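Local structure of xyloglucanase (Paenibacillus polymyxa, 3ZQ9) at residues Gly46-Thr51 against Asp185-Leu190; Trp285-Met290 against Tyr359-Glu364; Ile10-Asp15 against Phe460-Asp465; Ala42-Gly47 against Tyr105-Leu110. The protein probably hydrolyses internal beta-1,4-glucosidic linkages of xyloglucan and cellulose-like glucans, this chain being the glycoside hydrolase family 44 part of a longer, multidomain enzyme. The protein carries 2 engineered substitutions. All coordinates share one frame; numbering follows the deposited sequence. Where two conformers were deposited one is given.

Contacts 1, 2 and 4 belong to the closed eight-stranded parallel barrel, and all three touch the bound piperidine-triol, so strands and loops distant in sequence meet around one ligand site. Contact 4 pairs the second and third barrel strands. Contact 1 starts from the same chain segment, its centre about 12 Å from that of contact 4, and shares Gly46 and Gly47 with it. Contact 2, its centre about 19 Å from that of contact 1, comes later and joins the loops after the sixth and seventh strands. Contact 3 encloses the others in sequence: its centre lies about 44 Å from that of contact 1, where the N-terminal strand enters the nine-stranded sheet of the separate C-terminal beta domain.

Contact 1: residues Gly46-Thr51 against Asp185-Leu190; sequences GGNRMT and DNEPAL. With NOY ((2R,3S,4R,5R)-5-(hydroxymethyl)piperidine-2,3,4-triol), chain B; BGC (beta-D-glucopyranose), chain C.
The backbones of Gly46-Thr51 and Asp185-Leu190 come closest at two places, with CA atoms 5.7 Å apart at Gly47 and Asn186 and 5.5 Å apart at Thr51 and Asp185. At the second, Thr51 OG1 donates to Asp185 OD1 over 2.6 Å, meeting it on the syn side but 29° out of the carboxylate plane. The anti side of the same oxygen receives the backbone N-H of Asn186, with Asn186 N 2.7 Å from Asp185 OD1, and Trp191 is a further donor to it; the other oxygen, OD2, takes the N-H of Met112. A carboxylate gripped at both oxygens is thus fixed in its rotation. With an alanine here the Thr51 hydroxyl and the N-H groups of Asn186 and Met112 would probably be left without their acceptor. The two segments follow the second and fourth strands of a TIM barrel, and here they line its sugar-binding end. The short, weakly bonded helical turn at 48-51 offers two N-H groups to the ligands: Asn48 N is 2.8 Å from O3 of the piperidine-triol, with the N-H pointing nearly straight at it (166°), and Arg49 N is 3.0 Å from O6 of the glucose. From the other segment Glu187, extended beyond CG, brings OE2 to 2.8 Å from the ring N of the piperidine-triol; His284 also bonds this oxygen. One water stands between Asn48 OD1 and Glu187 OE1, while Asp65 holds Asn48 ND2. Gly47, at phi 103°, has no room for a CB, which would press on the carbonyl O of Gly46.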
# COMPACT_ATOMS: atom_id res chain seq x y z
N GLY A 46 8.06 -5.20 4.59
CA GLY A 46 8.04 -5.78 3.23
C GLY A 46 9.11 -5.11 2.41
O GLY A 46 9.83 -4.27 2.94
N GLY A 47 9.22 -5.49 1.14
CA GLY A 47 10.19 -4.82 0.28
C GLY A 47 11.42 -5.71 0.08
O GLY A 47 11.49 -6.84 0.57
N ASN A 48 12.40 -5.16 -0.65
CA ASN A 48 13.51 -5.95 -1.22
C ASN A 48 14.28 -6.68 -0.11
O ASN A 48 14.63 -7.85 -0.24
CB ASN A 48 14.48 -5.04 -1.99
CG ASN A 48 13.91 -4.57 -3.32
OD1 ASN A 48 12.91 -5.11 -3.79
ND2 ASN A 48 14.59 -3.62 -3.96
N ARG A 49 14.54 -5.98 0.98
CA ARG A 49 15.28 -6.60 2.10
C ARG A 49 14.61 -7.84 2.71
O ARG A 49 15.30 -8.68 3.33
CB ARG A 49 15.53 -5.56 3.21
CG ARG A 49 16.75 -4.67 2.94
CD ARG A 49 18.00 -5.39 3.32
NE ARG A 49 19.18 -4.54 3.17
CZ ARG A 49 20.38 -4.85 3.67
NH1 ARG A 49 20.55 -5.99 4.35
NH2 ARG A 49 21.40 -3.99 3.56
N MET A 50 13.29 -7.98 2.54
CA MET A 50 12.60 -9.08 3.22
C MET A 50 12.74 -10.46 2.48
O MET A 50 12.54 -11.51 3.10
CB MET A 50 11.13 -8.72 3.52
CG MET A 50 11.00 -7.61 4.58
SD MET A 50 11.70 -8.15 6.16
CE MET A 50 10.61 -9.48 6.61
N THR A 51 13.14 -10.42 1.21
CA THR A 51 13.22 -11.67 0.40
C THR A 51 14.25 -12.61 1.05
O THR A 51 14.00 -13.84 1.21
CB THR A 51 13.68 -11.34 -1.05
OG1 THR A 51 12.57 -10.69 -1.70
CG2 THR A 51 14.07 -12.63 -1.83
N ASP A 185 6.67 -13.24 -0.13
CA ASP A 185 7.94 -12.61 -0.59
C ASP A 185 7.60 -11.23 -1.16
O ASP A 185 6.65 -10.57 -0.67
CB ASP A 185 8.67 -13.56 -1.59
CG ASP A 185 10.17 -13.30 -1.67
OD1 ASP A 185 10.55 -12.27 -2.28
OD2 ASP A 185 10.98 -14.14 -1.16
N ASN A 186 8.35 -10.78 -2.18
CA ASN A 186 8.28 -9.38 -2.65
C ASN A 186 8.78 -9.35 -4.10
O ASN A 186 9.90 -9.82 -4.37
CB ASN A 186 9.23 -8.52 -1.78
CG ASN A 186 9.25 -7.06 -2.22
OD1 ASN A 186 10.26 -6.58 -2.87
ND2 ASN A 186 8.21 -6.36 -1.91
N GLU A 187 7.96 -8.86 -5.02
CA GLU A 187 8.40 -8.56 -6.41
C GLU A 187 9.15 -9.74 -7.06
O GLU A 187 10.29 -9.59 -7.51
CB GLU A 187 9.22 -7.26 -6.47
CG GLU A 187 8.43 -6.06 -5.89
CD GLU A 187 9.11 -4.69 -6.07
OE1 GLU A 187 10.29 -4.62 -6.45
OE2 GLU A 187 8.39 -3.64 -5.84
N PRO A 188 8.46 -10.87 -7.21
CA PRO A 188 9.12 -12.09 -7.70
C PRO A 188 9.66 -11.93 -9.14
O PRO A 188 10.69 -12.54 -9.48
CB PRO A 188 7.99 -13.15 -7.63
CG PRO A 188 6.64 -12.30 -7.65
CD PRO A 188 7.08 -11.12 -6.76
N ALA A 189 8.97 -11.16 -9.98
CA ALA A 189 9.40 -10.94 -11.38
C ALA A 189 10.66 -10.11 -11.43
O ALA A 189 11.31 -10.03 -12.50
CB ALA A 189 8.25 -10.25 -12.24
N LEU A 190 11.03 -9.50 -10.28
CA LEU A 190 12.32 -8.83 -10.19
C LEU A 190 13.38 -9.61 -9.39
O LEU A 190 14.50 -9.09 -9.24
CB LEU A 190 12.22 -7.37 -9.64
CG LEU A 190 11.40 -6.40 -10.51
CD1 LEU A 190 11.40 -5.01 -9.85
CD2 LEU A 190 11.90 -6.30 -11.99
O4 NOY B . 12.90 0.30 -2.18
C4 NOY B . 12.25 -0.56 -3.12
C3 NOY B . 11.44 -1.65 -2.39
O3 NOY B . 12.27 -2.47 -1.58
C2 NOY B . 10.74 -2.55 -3.44
N NOY B . 9.87 -1.77 -4.34
C7 NOY B . 10.54 -0.61 -4.99
C5 NOY B . 11.21 0.26 -3.92
C6 NOY B . 11.82 1.53 -4.51
O2 NOY B . 9.98 -3.58 -2.82
O6 NOY B . 12.74 1.21 -5.56
C2 BGC C . 15.04 1.22 -1.58
C3 BGC C . 16.35 0.86 -0.89
C4 BGC C . 16.02 0.13 0.41
C5 BGC C . 15.21 -1.15 0.17
C6 BGC C . 14.81 -1.80 1.49
C1 BGC C . 14.21 -0.05 -1.74
O2 BGC C . 15.25 1.67 -2.90
O3 BGC C . 17.06 2.09 -0.58
O4 BGC C . 17.20 -0.10 1.16
O5 BGC C . 14.03 -0.73 -0.52
O6 BGC C . 14.07 -3.00 1.23
O HOH W 1 12.72 -6.00 -6.28
O HOH W 2 12.59 -8.41 -3.23

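Contact 2: residues Trp285-Met290 against Tyr359-Glu364; sequences WYPEAM and YSYGGE. With NOY ((2R,3S,4R,5R)-5-(hydroxymethyl)piperidine-2,3,4-triol), chain B.
Tyr361 OH and Trp285 NE1 are linked through one water, which lies 2.7 Å from Tyr361 OH. The same water accepts the indole N-H, 3.2 Å from Trp285 NE1, and both it and the tyrosine hydroxyl lie in the indole plane, at the ring's edge. The segments leave the sixth and seventh strands of the TIM barrel side by side, so the contact ties two neighbouring loops at the sugar-binding end. Its apolar centre is a CH-pi interaction: Pro287 CG sits over one face of the phenol, 3.6 Å from the centroid of the Tyr361 ring and 19° off its normal. Although CB of Tyr361 points away from Trp285-Met290, CG lies anti to the carbonyl carbon (chi1 -81°), which swings the ring back beneath the proline. Two carbonyls are buried with carbon neighbours in place of polar partners. Trp285 O faces Tyr359 CA at 3.2 Å in a CA-H...O contact, and Ser360 O lies 3.1 Å from Pro287 CD. Tyr286 lays one face of its ring over Tyr359 CA, while its hydroxyl bonds Glu358, which also bonds the piperidine-triol; this tyrosine therefore spans from loop packing to ligand site. Within Tyr359-Glu364 an ST turn shapes the chain: Gly362 N donates to Ser360 OG over 3.0 Å at an N-H...O angle of 161°.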
# COMPACT_ATOMS: atom_id res chain seq x y z
N TRP A 285 2.47 -0.04 -7.08
CA TRP A 285 2.07 0.86 -8.16
C TRP A 285 2.86 2.15 -8.01
O TRP A 285 2.53 2.99 -7.19
CB TRP A 285 0.57 1.13 -8.06
CG TRP A 285 0.03 2.12 -9.09
CD1 TRP A 285 -0.32 3.43 -8.87
CD2 TRP A 285 -0.19 1.88 -10.48
NE1 TRP A 285 -0.77 4.01 -10.03
CE2 TRP A 285 -0.72 3.07 -11.03
CE3 TRP A 285 -0.05 0.74 -11.31
CZ2 TRP A 285 -1.09 3.18 -12.38
CZ3 TRP A 285 -0.41 0.87 -12.68
CH2 TRP A 285 -0.91 2.08 -13.19
N TYR A 286 3.88 2.31 -8.85
CA TYR A 286 4.60 3.56 -8.89
C TYR A 286 4.28 4.17 -10.24
O TYR A 286 4.61 3.59 -11.28
CB TYR A 286 6.09 3.30 -8.79
CG TYR A 286 6.49 2.83 -7.41
CD1 TYR A 286 6.62 3.75 -6.37
CD2 TYR A 286 6.74 1.48 -7.15
CE1 TYR A 286 7.02 3.34 -5.09
CE2 TYR A 286 7.10 1.05 -5.86
CZ TYR A 286 7.28 1.99 -4.85
OH TYR A 286 7.68 1.60 -3.58
N PRO A 287 3.55 5.29 -10.24
CA PRO A 287 3.11 5.89 -11.51
C PRO A 287 4.28 6.05 -12.50
O PRO A 287 5.39 6.45 -12.11
CB PRO A 287 2.65 7.27 -11.06
CG PRO A 287 1.99 7.00 -9.71
CD PRO A 287 2.96 5.95 -9.06
N GLU A 288 4.02 5.73 -13.77
CA GLU A 288 4.96 6.04 -14.87
C GLU A 288 4.60 7.39 -15.50
O GLU A 288 5.30 7.86 -16.40
CB GLU A 288 4.85 4.93 -15.94
CG GLU A 288 5.40 3.59 -15.46
CD GLU A 288 6.89 3.46 -15.66
OE1 GLU A 288 7.59 4.45 -15.96
OE2 GLU A 288 7.38 2.34 -15.49
N ALA A 289 3.54 8.01 -15.00
CA ALA A 289 3.07 9.33 -15.46
C ALA A 289 4.21 10.31 -15.52
O ALA A 289 4.98 10.43 -14.56
CB ALA A 289 1.98 9.85 -14.52
N MET A 290 4.30 11.01 -16.66
CA MET A 290 5.36 11.98 -16.95
C MET A 290 4.80 13.40 -17.07
O MET A 290 3.67 13.57 -17.51
CB MET A 290 5.99 11.64 -18.30
CG MET A 290 6.47 10.21 -18.42
SD MET A 290 8.14 10.03 -17.81
CE MET A 290 9.00 11.25 -18.80
N TYR A 359 3.35 2.28 -3.01
CA TYR A 359 3.07 3.30 -4.04
C TYR A 359 3.63 4.61 -3.55
O TYR A 359 3.86 4.79 -2.35
CB TYR A 359 1.55 3.43 -4.31
CG TYR A 359 0.74 4.05 -3.19
CD1 TYR A 359 0.31 3.28 -2.07
CD2 TYR A 359 0.35 5.38 -3.28
CE1 TYR A 359 -0.48 3.87 -1.07
CE2 TYR A 359 -0.43 5.99 -2.28
CZ TYR A 359 -0.85 5.23 -1.19
OH TYR A 359 -1.63 5.85 -0.24
N SER A 360 3.82 5.54 -4.48
CA SER A 360 4.23 6.90 -4.17
C SER A 360 3.99 7.69 -5.41
O SER A 360 4.15 7.17 -6.53
CB SER A 360 5.73 6.96 -3.87
OG SER A 360 6.13 8.34 -3.81
N TYR A 361 3.60 8.94 -5.21
CA TYR A 361 3.37 9.86 -6.33
C TYR A 361 4.51 10.88 -6.37
O TYR A 361 4.47 11.82 -7.16
CB TYR A 361 1.99 10.56 -6.19
CG TYR A 361 0.93 9.60 -6.70
CD1 TYR A 361 0.63 8.44 -5.96
CD2 TYR A 361 0.31 9.80 -7.95
CE1 TYR A 361 -0.28 7.49 -6.45
CE2 TYR A 361 -0.61 8.85 -8.47
CZ TYR A 361 -0.88 7.70 -7.72
OH TYR A 361 -1.74 6.73 -8.22
N GLY A 362 5.54 10.68 -5.54
CA GLY A 362 6.71 11.60 -5.57
C GLY A 362 6.37 12.99 -5.02
O GLY A 362 5.32 13.19 -4.39
N GLY A 363 7.25 13.97 -5.26
CA GLY A 363 7.04 15.33 -4.71
C GLY A 363 6.81 15.29 -3.19
O GLY A 363 5.93 16.02 -2.67
N GLU A 364 7.61 14.49 -2.49
CA GLU A 364 7.42 14.20 -1.06
C GLU A 364 7.43 15.46 -0.18
O GLU A 364 6.81 15.48 0.87
CB GLU A 364 8.55 13.30 -0.56
CG GLU A 364 8.50 11.94 -1.27
CD GLU A 364 9.24 11.87 -2.63
OE1 GLU A 364 9.75 12.90 -3.17
OE2 GLU A 364 9.30 10.75 -3.18
O4 NOY B . 12.90 0.30 -2.18
C4 NOY B . 12.25 -0.56 -3.12
C3 NOY B . 11.44 -1.65 -2.39
O3 NOY B . 12.27 -2.47 -1.58
C2 NOY B . 10.74 -2.55 -3.44
N NOY B . 9.87 -1.77 -4.34
C7 NOY B . 10.54 -0.61 -4.99
C5 NOY B . 11.21 0.26 -3.92
C6 NOY B . 11.82 1.53 -4.51
O2 NOY B . 9.98 -3.58 -2.82
O6 NOY B . 12.74 1.21 -5.56
O HOH W 3 -1.99 6.83 -10.94

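Contact 3: residues Ile10-Asp15 against Phe460-Asp465; sequences ITIKVD and FDAQFD
Ile12 and Phe464 share almost the same first torsion, chi1 -70° in the isoleucine and -69° in the phenylalanine; CG1 and CG respectively stand anti to the carbonyl carbon, and the two side chains run side by side in the same direction. The same torsion leaves Ile12 CG2 anti to the backbone N, on the side where it meets Phe464 CD2 at 3.6 Å, and further along Ile12 CD1 is 3.7 Å from Phe464 CE2. Ile12 CD1 also reaches Ala462 CB, 4.2 Å away. The strands beneath are parallel and in register, Ile12 beside Phe464, and five backbone bonds alternate between them, the first from Ile10 N to Asp461 O (2.9 Å), the last from Val14 N to Asp465 O (3.0 Å). Their axes are turned by 27°, the twist of the nine-stranded sheet. Here the N-terminal strand 8-22 is inserted between 460-467 and 421-427 of the C-terminal beta domain, so both ends of the chain help build it. On the face carrying Ile12 and Phe464, Val435 and Val451 pack on Ile12, and Phe501 stacks on Phe464. Toward the start of both segments, Ile10 CD1 lies over a face of the Phe460 ring in one of two modelled conformers, a CH-pi contact doubtful to that extent.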
# COMPACT_ATOMS: atom_id res chain seq x y z
N ILE A 10 -17.02 26.53 -8.85
CA ILE A 10 -17.17 25.11 -9.12
C ILE A 10 -18.38 24.65 -8.29
O ILE A 10 -18.57 25.13 -7.18
CB ILE A 10 -15.88 24.35 -8.70
CG1 ILE A 10 -14.75 24.69 -9.69
CG2 ILE A 10 -16.10 22.84 -8.58
CD1 ILE A 10 -13.44 23.91 -9.49
N THR A 11 -19.19 23.73 -8.79
CA THR A 11 -20.28 23.26 -7.96
C THR A 11 -19.99 21.84 -7.52
O THR A 11 -19.51 21.03 -8.30
CB THR A 11 -21.65 23.30 -8.64
OG1 THR A 11 -21.56 22.75 -9.95
CG2 THR A 11 -22.18 24.74 -8.68
N ILE A 12 -20.28 21.57 -6.25
CA ILE A 12 -20.01 20.26 -5.66
C ILE A 12 -21.29 19.77 -5.02
O ILE A 12 -21.91 20.49 -4.24
CB ILE A 12 -18.90 20.37 -4.63
CG1 ILE A 12 -17.53 20.66 -5.32
CG2 ILE A 12 -18.83 19.09 -3.75
CD1 ILE A 12 -16.33 20.77 -4.33
N LYS A 13 -21.71 18.55 -5.39
CA LYS A 13 -22.95 18.00 -4.86
C LYS A 13 -22.59 16.80 -3.99
O LYS A 13 -21.90 15.89 -4.47
CB LYS A 13 -23.88 17.59 -6.01
CG LYS A 13 -24.06 18.70 -7.05
CD LYS A 13 -25.16 18.45 -8.08
CE LYS A 13 -24.71 17.57 -9.26
NZ LYS A 13 -25.88 17.29 -10.19
N VAL A 14 -23.01 16.85 -2.74
CA VAL A 14 -22.74 15.76 -1.75
C VAL A 14 -24.08 15.20 -1.29
O VAL A 14 -24.98 15.96 -0.83
CB VAL A 14 -21.93 16.27 -0.55
CG1 VAL A 14 -21.73 15.13 0.51
CG2 VAL A 14 -20.55 16.80 -1.04
N ASP A 15 -24.25 13.88 -1.43
CA ASP A 15 -25.51 13.27 -1.02
C ASP A 15 -25.18 12.12 -0.04
O ASP A 15 -24.65 11.10 -0.47
CB ASP A 15 -26.19 12.73 -2.28
CG ASP A 15 -27.55 12.11 -2.00
OD1 ASP A 15 -27.88 11.82 -0.82
OD2 ASP A 15 -28.31 11.99 -2.98
N PHE A 460 -10.72 28.96 -6.72
CA PHE A 460 -12.13 28.88 -7.11
C PHE A 460 -13.05 29.00 -5.90
O PHE A 460 -12.66 28.69 -4.78
CB PHE A 460 -12.47 27.61 -7.91
CG PHE A 460 -12.09 26.30 -7.24
CD1 PHE A 460 -12.82 25.80 -6.14
CD2 PHE A 460 -11.06 25.53 -7.76
CE1 PHE A 460 -12.49 24.57 -5.55
CE2 PHE A 460 -10.73 24.30 -7.20
CZ PHE A 460 -11.43 23.82 -6.11
N ASP A 461 -14.29 29.43 -6.13
CA ASP A 461 -15.29 29.40 -5.06
C ASP A 461 -16.05 28.09 -5.22
O ASP A 461 -16.60 27.84 -6.28
CB ASP A 461 -16.26 30.59 -5.15
CG ASP A 461 -15.62 31.91 -4.75
OD1 ASP A 461 -14.54 31.93 -4.12
OD2 ASP A 461 -16.20 32.97 -5.10
N ALA A 462 -16.04 27.25 -4.19
CA ALA A 462 -16.69 25.94 -4.28
C ALA A 462 -18.07 26.15 -3.67
O ALA A 462 -18.16 26.53 -2.50
CB ALA A 462 -15.90 24.87 -3.47
N GLN A 463 -19.11 25.92 -4.46
CA GLN A 463 -20.48 26.03 -3.99
C GLN A 463 -20.95 24.61 -3.67
O GLN A 463 -21.08 23.79 -4.58
CB GLN A 463 -21.29 26.64 -5.13
CG GLN A 463 -22.76 26.83 -4.87
CD GLN A 463 -23.45 27.24 -6.14
OE1 GLN A 463 -23.15 28.29 -6.70
NE2 GLN A 463 -24.32 26.37 -6.65
N PHE A 464 -21.17 24.33 -2.39
CA PHE A 464 -21.53 22.98 -1.97
C PHE A 464 -23.02 22.88 -1.82
O PHE A 464 -23.62 23.74 -1.20
CB PHE A 464 -20.91 22.65 -0.63
CG PHE A 464 -19.41 22.50 -0.66
CD1 PHE A 464 -18.59 23.62 -0.52
CD2 PHE A 464 -18.82 21.24 -0.82
CE1 PHE A 464 -17.18 23.50 -0.52
CE2 PHE A 464 -17.41 21.10 -0.84
CZ PHE A 464 -16.61 22.23 -0.68
N ASP A 465 -23.61 21.84 -2.39
CA ASP A 465 -25.02 21.57 -2.18
C ASP A 465 -25.12 20.22 -1.52
O ASP A 465 -24.65 19.23 -2.07
CB ASP A 465 -25.81 21.59 -3.50
CG ASP A 465 -27.25 21.13 -3.32
OD1 ASP A 465 -28.10 21.91 -2.84
OD2 ASP A 465 -27.53 19.95 -3.63

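Contact 4: residues Ala42-Gly47 against Tyr105-Leu110; sequences ARRLGG and YSLVTL. With NOY ((2R,3S,4R,5R)-5-(hydroxymethyl)piperidine-2,3,4-triol), chain B.
Among the hydrogen bonds, those at Leu45 and Thr109 stand apart from the regular ladder. Leu45 O receives the hydroxyl of Thr109, with OG1 2.8 Å away in the carbonyl plane, on a lone pair; the N-H of Thr109 adds only a weak bond to the same oxygen. Before this point the parallel ladder is regular: Arg43 N bonds Tyr105 O, Leu107 N bonds Arg43 O, and Leu45 N lies 2.8 Å from Leu107 O. Water mediates next. Thr109 OG1 accepts from a water at 2.7 Å, which weakly takes an N-H of Arg44 NH2. Were a valine to replace this threonine, Leu45 O would probably keep just the weak backbone bond, and the water would lose its acceptor. Of the apolar contacts, Arg44, CG anti to the backbone N (chi1 167°) and the chain extended from there to NE, lays CD 3.9 Å from Leu107 CD2, which also meets the guanidinium at its edge. Gly46 packs by its backbone: its CA sits over the centre of the Arg44 guanidinium, 3.6 Å above the plane, where a CB would clash with CZ. Beyond the segments, Arg44 NH1 bonds Asn31 and forms a salt bridge with Glu358. The two strands, with helix 90-102 in the connection between them, form a beta-alpha-beta unit of the TIM barrel: that helix packs on Arg43, Leu45 and Ser106, strand 181-184 continues the sheet beyond 105-110, and strand 227-233 meets Arg44, Tyr105 and Leu107 on the other face.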
# COMPACT_ATOMS: atom_id res chain seq x y z
N ALA A 42 -2.50 0.72 9.34
CA ALA A 42 -1.84 -0.49 8.78
C ALA A 42 -0.36 -0.23 8.57
O ALA A 42 0.04 0.84 8.15
CB ALA A 42 -2.51 -0.92 7.46
N ARG A 43 0.45 -1.24 8.87
CA ARG A 43 1.89 -1.14 8.68
C ARG A 43 2.36 -2.40 8.00
O ARG A 43 1.85 -3.50 8.30
CB ARG A 43 2.58 -0.97 10.04
CG ARG A 43 2.27 0.40 10.68
CD ARG A 43 2.84 0.49 12.10
NE ARG A 43 4.31 0.64 12.16
CZ ARG A 43 5.15 -0.25 12.72
NH1 ARG A 43 4.70 -1.42 13.17
NH2 ARG A 43 6.45 0.01 12.80
N ARG A 44 3.35 -2.25 7.12
CA ARG A 44 3.90 -3.39 6.40
C ARG A 44 5.39 -3.53 6.65
O ARG A 44 6.14 -2.52 6.61
CB ARG A 44 3.68 -3.21 4.88
CG ARG A 44 4.49 -4.19 3.97
CD ARG A 44 3.97 -4.01 2.53
NE ARG A 44 4.54 -4.95 1.53
CZ ARG A 44 5.56 -4.67 0.73
NH1 ARG A 44 6.24 -3.52 0.90
NH2 ARG A 44 5.96 -5.58 -0.22
N LEU A 45 5.82 -4.78 6.85
CA LEU A 45 7.25 -5.10 6.91
C LEU A 45 7.52 -5.89 5.61
O LEU A 45 7.22 -7.09 5.52
CB LEU A 45 7.59 -5.90 8.20
CG LEU A 45 9.07 -6.32 8.35
CD1 LEU A 45 9.98 -5.09 8.49
CD2 LEU A 45 9.28 -7.28 9.53
N GLY A 46 8.06 -5.20 4.59
CA GLY A 46 8.04 -5.78 3.23
C GLY A 46 9.11 -5.11 2.41
O GLY A 46 9.83 -4.27 2.94
N GLY A 47 9.22 -5.49 1.14
CA GLY A 47 10.19 -4.82 0.28
C GLY A 47 11.42 -5.71 0.08
O GLY A 47 11.49 -6.84 0.57
N TYR A 105 -2.81 -2.87 11.88
CA TYR A 105 -2.62 -4.20 11.29
C TYR A 105 -1.12 -4.38 11.01
O TYR A 105 -0.44 -3.40 10.69
CB TYR A 105 -3.37 -4.15 9.94
CG TYR A 105 -3.47 -5.43 9.13
CD1 TYR A 105 -2.37 -5.94 8.47
CD2 TYR A 105 -4.69 -6.09 9.04
CE1 TYR A 105 -2.48 -7.12 7.69
CE2 TYR A 105 -4.83 -7.27 8.28
CZ TYR A 105 -3.70 -7.78 7.62
OH TYR A 105 -3.83 -8.93 6.87
N SER A 106 -0.59 -5.62 11.11
CA SER A 106 0.79 -5.92 10.67
C SER A 106 0.73 -6.88 9.51
O SER A 106 0.14 -7.97 9.65
CB SER A 106 1.60 -6.62 11.77
OG SER A 106 1.89 -5.70 12.82
N LEU A 107 1.37 -6.51 8.41
CA LEU A 107 1.56 -7.39 7.27
C LEU A 107 3.04 -7.72 7.26
O LEU A 107 3.87 -6.81 7.13
CB LEU A 107 1.23 -6.63 5.97
CG LEU A 107 1.60 -7.32 4.66
CD1 LEU A 107 1.01 -8.76 4.56
CD2 LEU A 107 1.12 -6.46 3.51
N VAL A 108 3.38 -8.98 7.44
CA VAL A 108 4.76 -9.45 7.52
C VAL A 108 5.14 -10.30 6.28
O VAL A 108 4.40 -11.23 5.89
CB VAL A 108 4.92 -10.33 8.78
CG1 VAL A 108 6.31 -10.95 8.87
CG2 VAL A 108 4.60 -9.50 10.06
N THR A 109 6.32 -10.08 5.74
CA THR A 109 6.76 -10.81 4.56
C THR A 109 7.49 -12.11 4.94
O THR A 109 8.24 -12.14 5.95
CB THR A 109 7.69 -9.92 3.74
OG1 THR A 109 6.95 -8.78 3.31
CG2 THR A 109 8.22 -10.66 2.46
N LEU A 110 7.22 -13.15 4.15
CA LEU A 110 7.83 -14.48 4.31
C LEU A 110 8.68 -14.75 3.06
O LEU A 110 8.38 -14.22 1.98
CB LEU A 110 6.77 -15.59 4.50
CG LEU A 110 5.78 -15.36 5.67
CD1 LEU A 110 4.79 -16.49 5.70
CD2 LEU A 110 6.59 -15.35 7.01
O4 NOY B . 12.90 0.30 -2.18
C4 NOY B . 12.25 -0.56 -3.12
C3 NOY B . 11.44 -1.65 -2.39
O3 NOY B . 12.27 -2.47 -1.58
C2 NOY B . 10.74 -2.55 -3.44
N NOY B . 9.87 -1.77 -4.34
C7 NOY B . 10.54 -0.61 -4.99
C5 NOY B . 11.21 0.26 -3.92
C6 NOY B . 11.82 1.53 -4.51
O2 NOY B . 9.98 -3.58 -2.82
O6 NOY B . 12.74 1.21 -5.56
O HOH W 4 6.24 -8.24 0.72